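Local coordinates for possible thiamine biosynthesis enzyme (Candida albicans, PDB 2X7P), which is of unknown function but probably binds a small ligand in the manner of bacterial solute-binding proteins and may act in thiamine biosynthesis, at residues P15-A20 against V67-G72; D80-N85 against K301-N306; P98-V103 against W176-S181. The protein carries 1 engineered substitution. All blocks are in the same frame, centred on the assembly; numbering follows the deposited sequence.

Contact 1. Residues P15-A20 against V67-G72; sequences PTLKVA and VDIAIG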
loop_
_atom_site.group_PDB
_atom_site.type_symbol
_atom_site.label_atom_id
_atom_site.label_comp_id
_atom_site.label_asym_id
_atom_site.label_seq_id
_atom_site.Cartn_x
_atom_site.Cartn_y
_atom_site.Cartn_z
ATOM N N PRO A 15 -5.054 -8.575 -25.265
ATOM C CA PRO A 15 -3.606 -8.419 -25.088
ATOM C C PRO A 15 -3.121 -9.027 -23.777
ATOM O O PRO A 15 -3.857 -9.039 -22.791
ATOM C CB PRO A 15 -3.422 -6.899 -25.056
ATOM C CG PRO A 15 -4.583 -6.363 -25.817
ATOM C CD PRO A 15 -5.724 -7.288 -25.517
ATOM N N THR A 16 -1.889 -9.528 -23.776
ATOM C CA THR A 16 -1.299 -10.105 -22.576
ATOM C C THR A 16 -1.082 -9.033 -21.516
ATOM O O THR A 16 -0.546 -7.962 -21.804
ATOM C CB THR A 16 0.046 -10.790 -22.885
ATOM O OG1 THR A 16 -0.163 -11.864 -23.809
ATOM C CG2 THR A 16 0.672 -11.339 -21.612
ATOM N N LEU A 17 -1.505 -9.322 -20.289
ATOM C CA LEU A 17 -1.334 -8.388 -19.182
ATOM C C LEU A 17 -0.303 -8.882 -18.175
ATOM O O LEU A 17 -0.433 -9.975 -17.623
ATOM C CB LEU A 17 -2.664 -8.139 -18.470
ATOM C CG LEU A 17 -3.700 -7.276 -19.189
ATOM C CD1 LEU A 17 -4.938 -7.118 -18.322
ATOM C CD2 LEU A 17 -3.113 -5.918 -19.539
ATOM N N LYS A 18 0.722 -8.070 -17.940
ATOM C CA LYS A 18 1.711 -8.369 -16.915
ATOM C C LYS A 18 1.377 -7.596 -15.645
ATOM O O LYS A 18 1.507 -6.374 -15.598
ATOM C CB LYS A 18 3.117 -8.017 -17.403
ATOM C CG LYS A 18 3.513 -8.714 -18.695
ATOM C CD LYS A 18 4.980 -8.484 -19.025
ATOM C CE LYS A 18 5.884 -9.091 -17.963
ATOM N NZ LYS A 18 7.327 -8.888 -18.275
ATOM N N VAL A 19 0.937 -8.315 -14.618
ATOM C CA VAL A 19 0.506 -7.682 -13.376
ATOM C C VAL A 19 1.565 -7.790 -12.285
ATOM O O VAL A 19 1.894 -8.885 -11.831
ATOM C CB VAL A 19 -0.814 -8.291 -12.863
ATOM C CG1 VAL A 19 -1.221 -7.643 -11.551
ATOM C CG2 VAL A 19 -1.910 -8.135 -13.907
ATOM N N ALA A 20 2.093 -6.644 -11.868
ATOM C CA ALA A 20 3.082 -6.597 -10.799
ATOM C C ALA A 20 2.397 -6.467 -9.444
ATOM O O ALA A 20 1.764 -5.452 -9.155
ATOM C CB ALA A 20 4.049 -5.445 -11.020
ATOM N N VAL A 67 5.649 -3.728 -17.009
ATOM C CA VAL A 67 4.386 -4.302 -16.557
ATOM C C VAL A 67 3.211 -3.429 -16.984
ATOM O O VAL A 67 3.366 -2.228 -17.207
ATOM C CB VAL A 67 4.351 -4.478 -15.025
ATOM C CG1 VAL A 67 5.494 -5.371 -14.563
ATOM C CG2 VAL A 67 4.406 -3.126 -14.332
ATOM N N ASP A 68 2.034 -4.037 -17.093
ATOM C CA ASP A 68 0.834 -3.316 -17.497
ATOM C C ASP A 68 0.077 -2.761 -16.295
ATOM O O ASP A 68 -0.428 -1.640 -16.332
ATOM C CB ASP A 68 -0.087 -4.224 -18.316
ATOM C CG ASP A 68 0.512 -4.608 -19.654
ATOM O OD1 ASP A 68 1.029 -3.713 -20.355
ATOM O OD2 ASP A 68 0.458 -5.804 -20.008
ATOM N N ILE A 69 0.003 -3.554 -15.231
ATOM C CA ILE A 69 -0.762 -3.182 -14.047
ATOM C C ILE A 69 0.058 -3.355 -12.772
ATOM O O ILE A 69 0.904 -4.245 -12.683
ATOM C CB ILE A 69 -2.056 -4.016 -13.938
ATOM C CG1 ILE A 69 -2.917 -3.828 -15.187
ATOM C CG2 ILE A 69 -2.838 -3.639 -12.689
ATOM C CD1 ILE A 69 -4.198 -4.631 -15.172
ATOM N N ALA A 70 -0.196 -2.496 -11.791
ATOM C CA ALA A 70 0.483 -2.580 -10.504
ATOM C C ALA A 70 -0.507 -2.418 -9.354
ATOM O O ALA A 70 -1.436 -1.614 -9.430
ATOM C CB ALA A 70 1.582 -1.532 -10.414
ATOM N N ILE A 71 -0.304 -3.189 -8.291
ATOM C CA ILE A 71 -1.162 -3.117 -7.117
ATOM C C ILE A 71 -0.331 -2.888 -5.858
ATOM O O ILE A 71 0.290 -3.813 -5.338
ATOM C CB ILE A 71 -2.000 -4.401 -6.953
ATOM C CG1 ILE A 71 -2.835 -4.654 -8.211
ATOM C CG2 ILE A 71 -2.893 -4.307 -5.726
ATOM C CD1 ILE A 71 -3.656 -5.923 -8.156
ATOM N N GLY A 72 -0.322 -1.649 -5.375
ATOM C CA GLY A 72 0.464 -1.297 -4.207
ATOM C C GLY A 72 -0.217 -0.282 -3.310
ATOM O O GLY A 72 -1.419 -0.040 -3.428
#
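The carbonyl oxygen of K18 is gripped by two successive backbone amides: D68 N donates to K18 O at 2.8 Å, and I69 N reaches the same K18 O at 3.2 Å. The helix-like backbone angles of D68 (-91°/-40°) turn its own N-H and the next one toward a single acceptor. This double grip sits beside the parallel pairing of strands 19-21 and 69-73, neighbours in the sheet of strand order 2-1-3-5-4 that marks type II periplasmic-binding-protein lobes. The bridges are V19-I69 and A20-A70, with A20 N donating to I69 O (2.8 Å) and I71 N returning to A20 O.

D68 adds a side-chain bond to K18 N. Its CG stands anti to the carbonyl carbon (chi1 -67°), which brings D68 OD2 to K18 N at 3.1 Å; the donor approaches from the anti side, well out of the carboxylate plane. T16 O lies close by although both atoms are acceptors, and K215 NZ reconciles them, bonding to T16 O while making a salt bridge to D68 OD1. S211 OG also bonds to OD1, so both carboxylate oxygens of this buried residue have partners. L17 runs roughly perpendicular to the D68 side chain, its methyl CD2 lying against the carboxylate, 3.6 Å from D68 OD2.

Apolar contacts flank the strands on both sides. V19 and I69 run alongside each other, V19 CG2 near I69 CB, both residues touching F222 of helix 216-234; L17 CD1 meets I69 CD1 at 4.1 Å. Facing helix 55-63, A20 CB packs against V67 CG1 at 3.8 Å.

Contact 2. Residues D80-N85 against K301-N306; sequences DIAKGN and KRLNSN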
loop_
_atom_site.group_PDB
_atom_site.type_symbol
_atom_site.label_atom_id
_atom_site.label_comp_id
_atom_site.label_asym_id
_atom_site.label_seq_id
_atom_site.Cartn_x
_atom_site.Cartn_y
_atom_site.Cartn_z
ATOM N N ASP A 80 3.325 10.112 -6.390
ATOM C CA ASP A 80 4.045 10.100 -7.657
ATOM C C ASP A 80 3.314 10.916 -8.719
ATOM O O ASP A 80 3.933 11.656 -9.482
ATOM C CB ASP A 80 4.243 8.664 -8.146
ATOM C CG ASP A 80 5.178 8.581 -9.334
ATOM O OD1 ASP A 80 6.259 9.205 -9.286
ATOM O OD2 ASP A 80 4.834 7.890 -10.315
ATOM N N ILE A 81 1.993 10.772 -8.762
ATOM C CA ILE A 81 1.172 11.514 -9.711
ATOM C C ILE A 81 1.183 13.005 -9.394
ATOM O O ILE A 81 1.315 13.841 -10.288
ATOM C CB ILE A 81 -0.282 11.011 -9.706
ATOM C CG1 ILE A 81 -0.355 9.587 -10.262
ATOM C CG2 ILE A 81 -1.171 11.942 -10.510
ATOM C CD1 ILE A 81 -1.747 8.999 -10.251
ATOM N N ALA A 82 1.050 13.330 -8.113
ATOM C CA ALA A 82 1.011 14.719 -7.674
ATOM C C ALA A 82 2.379 15.389 -7.775
ATOM O O ALA A 82 2.490 16.608 -7.653
ATOM C CB ALA A 82 0.474 14.813 -6.254
ATOM N N LYS A 83 3.418 14.589 -7.998
ATOM C CA LYS A 83 4.773 15.119 -8.119
ATOM C C LYS A 83 5.171 15.374 -9.571
ATOM O O LYS A 83 6.238 15.926 -9.839
ATOM C CB LYS A 83 5.790 14.196 -7.441
ATOM C CG LYS A 83 5.774 14.268 -5.921
ATOM C CD LYS A 83 6.929 13.486 -5.313
ATOM C CE LYS A 83 6.859 12.013 -5.681
ATOM N NZ LYS A 83 7.986 11.239 -5.087
ATOM N N GLY A 84 4.315 14.970 -10.505
ATOM C CA GLY A 84 4.550 15.262 -11.908
ATOM C C GLY A 84 4.359 14.104 -12.869
ATOM O O GLY A 84 4.088 14.317 -14.049
ATOM N N ASN A 85 4.501 12.877 -12.376
ATOM C CA ASN A 85 4.394 11.705 -13.241
ATOM C C ASN A 85 3.000 11.555 -13.847
ATOM O O ASN A 85 2.083 11.040 -13.206
ATOM C CB ASN A 85 4.789 10.431 -12.490
ATOM C CG ASN A 85 4.975 9.243 -13.417
ATOM O OD1 ASN A 85 4.618 9.297 -14.595
ATOM N ND2 ASN A 85 5.539 8.163 -12.891
ATOM N N LYS A 301 -5.050 19.333 -10.151
ATOM C CA LYS A 301 -5.202 19.202 -11.596
ATOM C C LYS A 301 -4.590 17.898 -12.097
ATOM O O LYS A 301 -5.165 17.221 -12.949
ATOM C CB LYS A 301 -4.561 20.388 -12.317
ATOM C CG LYS A 301 -4.624 20.290 -13.833
ATOM C CD LYS A 301 -3.882 21.438 -14.497
ATOM C CE LYS A 301 -3.915 21.312 -16.012
ATOM N NZ LYS A 301 -3.164 22.411 -16.680
ATOM N N ARG A 302 -3.421 17.554 -11.567
ATOM C CA ARG A 302 -2.734 16.330 -11.967
ATOM C C ARG A 302 -3.436 15.087 -11.429
ATOM O O ARG A 302 -3.311 14.001 -11.995
ATOM C CB ARG A 302 -1.269 16.356 -11.521
ATOM C CG ARG A 302 -0.422 17.395 -12.242
ATOM C CD ARG A 302 1.054 17.023 -12.230
ATOM N NE ARG A 302 1.706 17.327 -10.960
ATOM C CZ ARG A 302 2.547 18.340 -10.777
ATOM N NH1 ARG A 302 2.842 19.149 -11.784
ATOM N NH2 ARG A 302 3.098 18.542 -9.588
ATOM N N LEU A 303 -4.176 15.253 -10.338
ATOM C CA LEU A 303 -4.902 14.142 -9.731
ATOM C C LEU A 303 -6.256 13.920 -10.400
ATOM O O LEU A 303 -6.755 12.797 -10.453
ATOM C CB LEU A 303 -5.082 14.376 -8.229
ATOM C CG LEU A 303 -3.794 14.419 -7.403
ATOM C CD1 LEU A 303 -4.074 14.857 -5.974
ATOM C CD2 LEU A 303 -3.098 13.067 -7.428
ATOM N N ASN A 304 -6.846 14.997 -10.913
ATOM C CA ASN A 304 -8.134 14.912 -11.594
ATOM C C ASN A 304 -8.049 14.189 -12.935
ATOM O O ASN A 304 -9.039 13.636 -13.414
ATOM C CB ASN A 304 -8.733 16.307 -11.791
ATOM C CG ASN A 304 -9.387 16.845 -10.534
ATOM O OD1 ASN A 304 -10.059 16.112 -9.809
ATOM N ND2 ASN A 304 -9.201 18.134 -10.274
ATOM N N SER A 305 -6.863 14.193 -13.536
ATOM C CA SER A 305 -6.679 13.602 -14.856
ATOM C C SER A 305 -6.039 12.216 -14.802
ATOM O O SER A 305 -6.068 11.476 -15.785
ATOM C CB SER A 305 -5.848 14.529 -15.746
ATOM O OG SER A 305 -4.557 14.737 -15.202
ATOM N N ASN A 306 -5.464 11.866 -13.656
ATOM C CA ASN A 306 -4.793 10.577 -13.512
ATOM C C ASN A 306 -5.514 9.603 -12.582
ATOM O O ASN A 306 -5.237 8.405 -12.596
ATOM C CB ASN A 306 -3.342 10.765 -13.065
ATOM C CG ASN A 306 -2.472 11.364 -14.153
ATOM O OD1 ASN A 306 -2.968 11.787 -15.197
ATOM N ND2 ASN A 306 -1.166 11.401 -13.913
#
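R302 and I81 set the geometry here: the arginine reaches to the turn A82-G84, where helix 74-82 gives way to loop, while the isoleucine packs against helix 296-306. Bent at chi3 (-79°), the R302 side chain lays its guanidinium beside that turn. One face of the flat group has G84 CA against it, 3.6 Å above the plane and offset toward the rim. At the edge, in plane, R302 NH2 donates to A82 O, a straight bond of 2.8 Å (170° at the hydrogen). Seen from the acceptor the approach is less regular, since the nitrogen sits above the carbonyl plane. The positive charge so placed beside the C-terminal end of a helix would probably be favourable electrostatically.

Next to the arginine, the side chains of I81 and N306 pass antiparallel. The CG2 branch of I81 points at the partner helix, meeting R302 O at 3.3 Å and N306 ND2 at 3.4 Å, while I81 CD1 rests 3.7 Å from N306 CB. L303 CD2 also meets I81 CG2, at 3.8 Å, and lies near A82 CB. V90 and I88 of strand 88-95 pack on I81 as well.

Within residues 80-85, N85 ND2 donates to D80 OD2 on the syn side at 2.7 Å, tying the chain after the helix back to its last turn. Backbone bonds from N85 N to D80 O and from G84 N to I81 O, with positive phi at G84, make this a Schellman motif, and the A82 carbonyl at this turn accepts from an arginine of a second helix.

Contact 3. Residues P98-V103 against W176-S181; sequences PLLWAV and WEYFTS. With CO2 (carbon dioxide), chain L; AE3 (2-(2-ethoxyethoxy)ethanol), chain F; GOL (glycerol), chain E.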
loop_
_atom_site.group_PDB
_atom_site.type_symbol
_atom_site.label_atom_id
_atom_site.label_comp_id
_atom_site.label_asym_id
_atom_site.label_seq_id
_atom_site.Cartn_x
_atom_site.Cartn_y
_atom_site.Cartn_z
ATOM N N PRO A 98 -8.109 0.809 5.849
ATOM C CA PRO A 98 -6.824 1.506 5.962
ATOM C C PRO A 98 -5.701 0.577 6.414
ATOM O O PRO A 98 -5.959 -0.552 6.830
ATOM C CB PRO A 98 -7.097 2.550 7.044
ATOM C CG PRO A 98 -8.133 1.919 7.904
ATOM C CD PRO A 98 -9.006 1.120 6.975
ATOM N N LEU A 99 -4.465 1.059 6.329
ATOM C CA LEU A 99 -3.312 0.288 6.773
ATOM C C LEU A 99 -2.970 0.656 8.210
ATOM O O LEU A 99 -2.986 1.831 8.577
ATOM C CB LEU A 99 -2.109 0.551 5.864
ATOM C CG LEU A 99 -0.969 -0.466 5.943
ATOM C CD1 LEU A 99 -1.418 -1.803 5.378
ATOM C CD2 LEU A 99 0.263 0.038 5.209
ATOM N N LEU A 100 -2.663 -0.349 9.022
ATOM C CA LEU A 100 -2.335 -0.120 10.425
ATOM C C LEU A 100 -0.829 -0.014 10.636
ATOM O O LEU A 100 -0.100 -0.994 10.485
ATOM C CB LEU A 100 -2.913 -1.233 11.302
ATOM C CG LEU A 100 -2.642 -1.117 12.805
ATOM C CD1 LEU A 100 -3.160 0.208 13.345
ATOM C CD2 LEU A 100 -3.264 -2.285 13.553
ATOM N N TRP A 101 -0.371 1.184 10.985
ATOM C CA TRP A 101 1.042 1.416 11.257
ATOM C C TRP A 101 1.326 1.347 12.753
ATOM O O TRP A 101 0.641 1.981 13.555
ATOM C CB TRP A 101 1.482 2.773 10.700
ATOM C CG TRP A 101 1.572 2.813 9.205
ATOM C CD1 TRP A 101 0.535 2.908 8.323
ATOM C CD2 TRP A 101 2.766 2.767 8.415
ATOM N NE1 TRP A 101 1.009 2.920 7.034
ATOM C CE2 TRP A 101 2.377 2.835 7.063
ATOM C CE3 TRP A 101 4.128 2.674 8.720
ATOM C CZ2 TRP A 101 3.299 2.813 6.017
ATOM C CZ3 TRP A 101 5.041 2.652 7.681
ATOM C CH2 TRP A 101 4.623 2.721 6.347
ATOM N N ALA A 102 2.339 0.573 13.121
ATOM C CA ALA A 102 2.729 0.438 14.519
ATOM C C ALA A 102 3.976 1.261 14.821
ATOM O O ALA A 102 4.956 1.217 14.078
ATOM C CB ALA A 102 2.958 -1.025 14.865
ATOM N N VAL A 103 3.929 2.016 15.912
ATOM C CA VAL A 103 5.079 2.791 16.359
ATOM C C VAL A 103 5.892 1.962 17.348
ATOM O O VAL A 103 5.408 1.620 18.427
ATOM C CB VAL A 103 4.649 4.112 17.022
ATOM C CG1 VAL A 103 5.869 4.934 17.404
ATOM C CG2 VAL A 103 3.740 4.901 16.091
ATOM N N TRP A 176 6.140 1.270 11.213
ATOM C CA TRP A 176 6.148 0.174 10.254
ATOM C C TRP A 176 4.829 -0.584 10.362
ATOM O O TRP A 176 4.186 -0.567 11.411
ATOM C CB TRP A 176 7.325 -0.762 10.535
ATOM C CG TRP A 176 7.842 -1.484 9.326
ATOM C CD1 TRP A 176 7.616 -2.788 8.988
ATOM C CD2 TRP A 176 8.680 -0.943 8.297
ATOM N NE1 TRP A 176 8.259 -3.090 7.812
ATOM C CE2 TRP A 176 8.920 -1.975 7.368
ATOM C CE3 TRP A 176 9.249 0.315 8.071
ATOM C CZ2 TRP A 176 9.703 -1.788 6.231
ATOM C CZ3 TRP A 176 10.027 0.498 6.942
ATOM C CH2 TRP A 176 10.246 -0.548 6.035
ATOM N N GLU A 177 4.428 -1.247 9.281
ATOM C CA GLU A 177 3.158 -1.968 9.263
ATOM C C GLU A 177 3.058 -2.926 10.449
ATOM O O GLU A 177 4.002 -3.655 10.753
ATOM C CB GLU A 177 2.978 -2.713 7.937
ATOM C CG GLU A 177 1.556 -3.195 7.680
ATOM C CD GLU A 177 1.212 -4.448 8.460
ATOM O OE1 GLU A 177 2.129 -5.252 8.725
ATOM O OE2 GLU A 177 0.026 -4.631 8.802
ATOM N N TYR A 178 1.908 -2.914 11.115
ATOM C CA TYR A 178 1.726 -3.656 12.362
ATOM C C TYR A 178 2.061 -5.144 12.273
ATOM O O TYR A 178 2.955 -5.624 12.966
ATOM C CB TYR A 178 0.304 -3.481 12.899
ATOM C CG TYR A 178 -0.002 -4.387 14.071
ATOM C CD1 TYR A 178 0.541 -4.139 15.323
ATOM C CD2 TYR A 178 -0.826 -5.496 13.921
ATOM C CE1 TYR A 178 0.270 -4.968 16.397
ATOM C CE2 TYR A 178 -1.104 -6.329 14.988
ATOM C CZ TYR A 178 -0.553 -6.059 16.223
ATOM O OH TYR A 178 -0.826 -6.886 17.289
ATOM N N PHE A 179 1.335 -5.872 11.431
ATOM C CA PHE A 179 1.506 -7.320 11.344
ATOM C C PHE A 179 2.926 -7.734 10.960
ATOM O O PHE A 179 3.370 -8.833 11.291
ATOM C CB PHE A 179 0.479 -7.932 10.391
ATOM C CG PHE A 179 -0.920 -7.925 10.932
ATOM C CD1 PHE A 179 -1.343 -8.917 11.803
ATOM C CD2 PHE A 179 -1.809 -6.924 10.583
ATOM C CE1 PHE A 179 -2.627 -8.913 12.310
ATOM C CE2 PHE A 179 -3.096 -6.915 11.087
ATOM C CZ PHE A 179 -3.505 -7.911 11.952
ATOM N N THR A 180 3.635 -6.850 10.268
ATOM C CA THR A 180 5.031 -7.091 9.928
ATOM C C THR A 180 5.893 -6.931 11.176
ATOM O O THR A 180 6.900 -7.617 11.344
ATOM C CB THR A 180 5.525 -6.112 8.847
ATOM O OG1 THR A 180 4.677 -6.197 7.696
ATOM C CG2 THR A 180 6.956 -6.436 8.444
ATOM N N SER A 181 5.478 -6.020 12.050
ATOM C CA SER A 181 6.209 -5.730 13.277
ATOM C C SER A 181 5.836 -6.701 14.393
ATOM O O SER A 181 6.596 -6.888 15.343
ATOM C CB SER A 181 5.928 -4.297 13.731
ATOM O OG SER A 181 6.156 -3.372 12.682
HETATM C C CO2 L . 6.091 -0.442 5.397
HETATM O O1 CO2 L . 5.460 -1.179 6.141
HETATM O O2 CO2 L . 6.724 0.293 4.653
HETATM C C1 AE3 F . 5.657 -0.443 0.206
HETATM C C2 AE3 F . 4.799 -1.637 -0.196
HETATM O O2 AE3 F . 4.521 -2.451 0.942
HETATM C C3 AE3 F . 3.589 -3.474 0.603
HETATM C C4 AE3 F . 3.359 -4.429 1.769
HETATM O O3 AE3 F . 2.997 -3.710 2.944
HETATM C C5 AE3 F . 1.631 -3.934 3.287
HETATM C C6 AE3 F . 1.525 -4.962 4.403
HETATM O O4 AE3 F . 2.632 -4.818 5.297
HETATM C C1 GOL E . -3.295 -5.010 7.539
HETATM O O1 GOL E . -2.102 -5.792 7.624
HETATM C C2 GOL E . -3.260 -3.901 8.591
HETATM O O2 GOL E . -2.130 -3.058 8.358
HETATM C C3 GOL E . -4.540 -3.073 8.490
HETATM O O3 GOL E . -5.669 -3.921 8.714
HETATM O O HOH W 1 6.768 -0.753 13.918
#
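The W101 indole turns its edge to the backbone of W176, with W176 N near the ring plane and 3.5 Å from W101 CE3. Carbon dioxide sits on one face of W176, its carbon 3.7 Å above the ring centre, and also approaches W101 CH2; F155 stacks on W176. The antiparallel pair of strands 100-106 and 173-177 belongs to the second sheet of the periplasmic-binding-protein fold, and helix 178-186 follows directly. F179 receives Y178 CD2 over the centre of one face, whereas E177 OE2 lies at its edge. A102 CB comes to the edge of the Y178 ring.

The backbones join through A102 N to W176 O (2.8 Å), W176 N to A102 O, and Y178 N to L100 O.

E177 caps the helix: bent at chi2 (-78°), its side chain lets E177 OE1 accept from T180 N at 2.7 Å and from T180 OG1, while F179 N bonds weakly to OE2. OE2 also accepts from O1 and O2 of a glycerol, probably from the crystallisation liquor; L100 N donates to glycerol O2 at 2.8 Å, linking the segments. E177 N bonds weakly to carbon dioxide. One water donates to A102 O at 2.7 Å and to S181 OG at 3.0 Å.

Contacts 1 and 3 each sit in one of the two mixed sheets of this binding-protein fold, on opposite sides of the chain's centre, with centres 26 Å apart and nearest atoms about 9 Å apart. Contact 3 touches carbon dioxide, glycerol and 2-(2-ethoxyethoxy)ethanol, at what is probably the ligand pocket between the lobes. The last of these lies about 9 Å from the side chain of I71 in contact 1, which suggests that both sheets face a shared pocket. In contact 2 the side chain of K83 is about 13 Å from the same molecule. Contact 2 lies at the end of the helix that follows the strand of contact 1; the centres of contacts 1 and 2 are 20 Å apart.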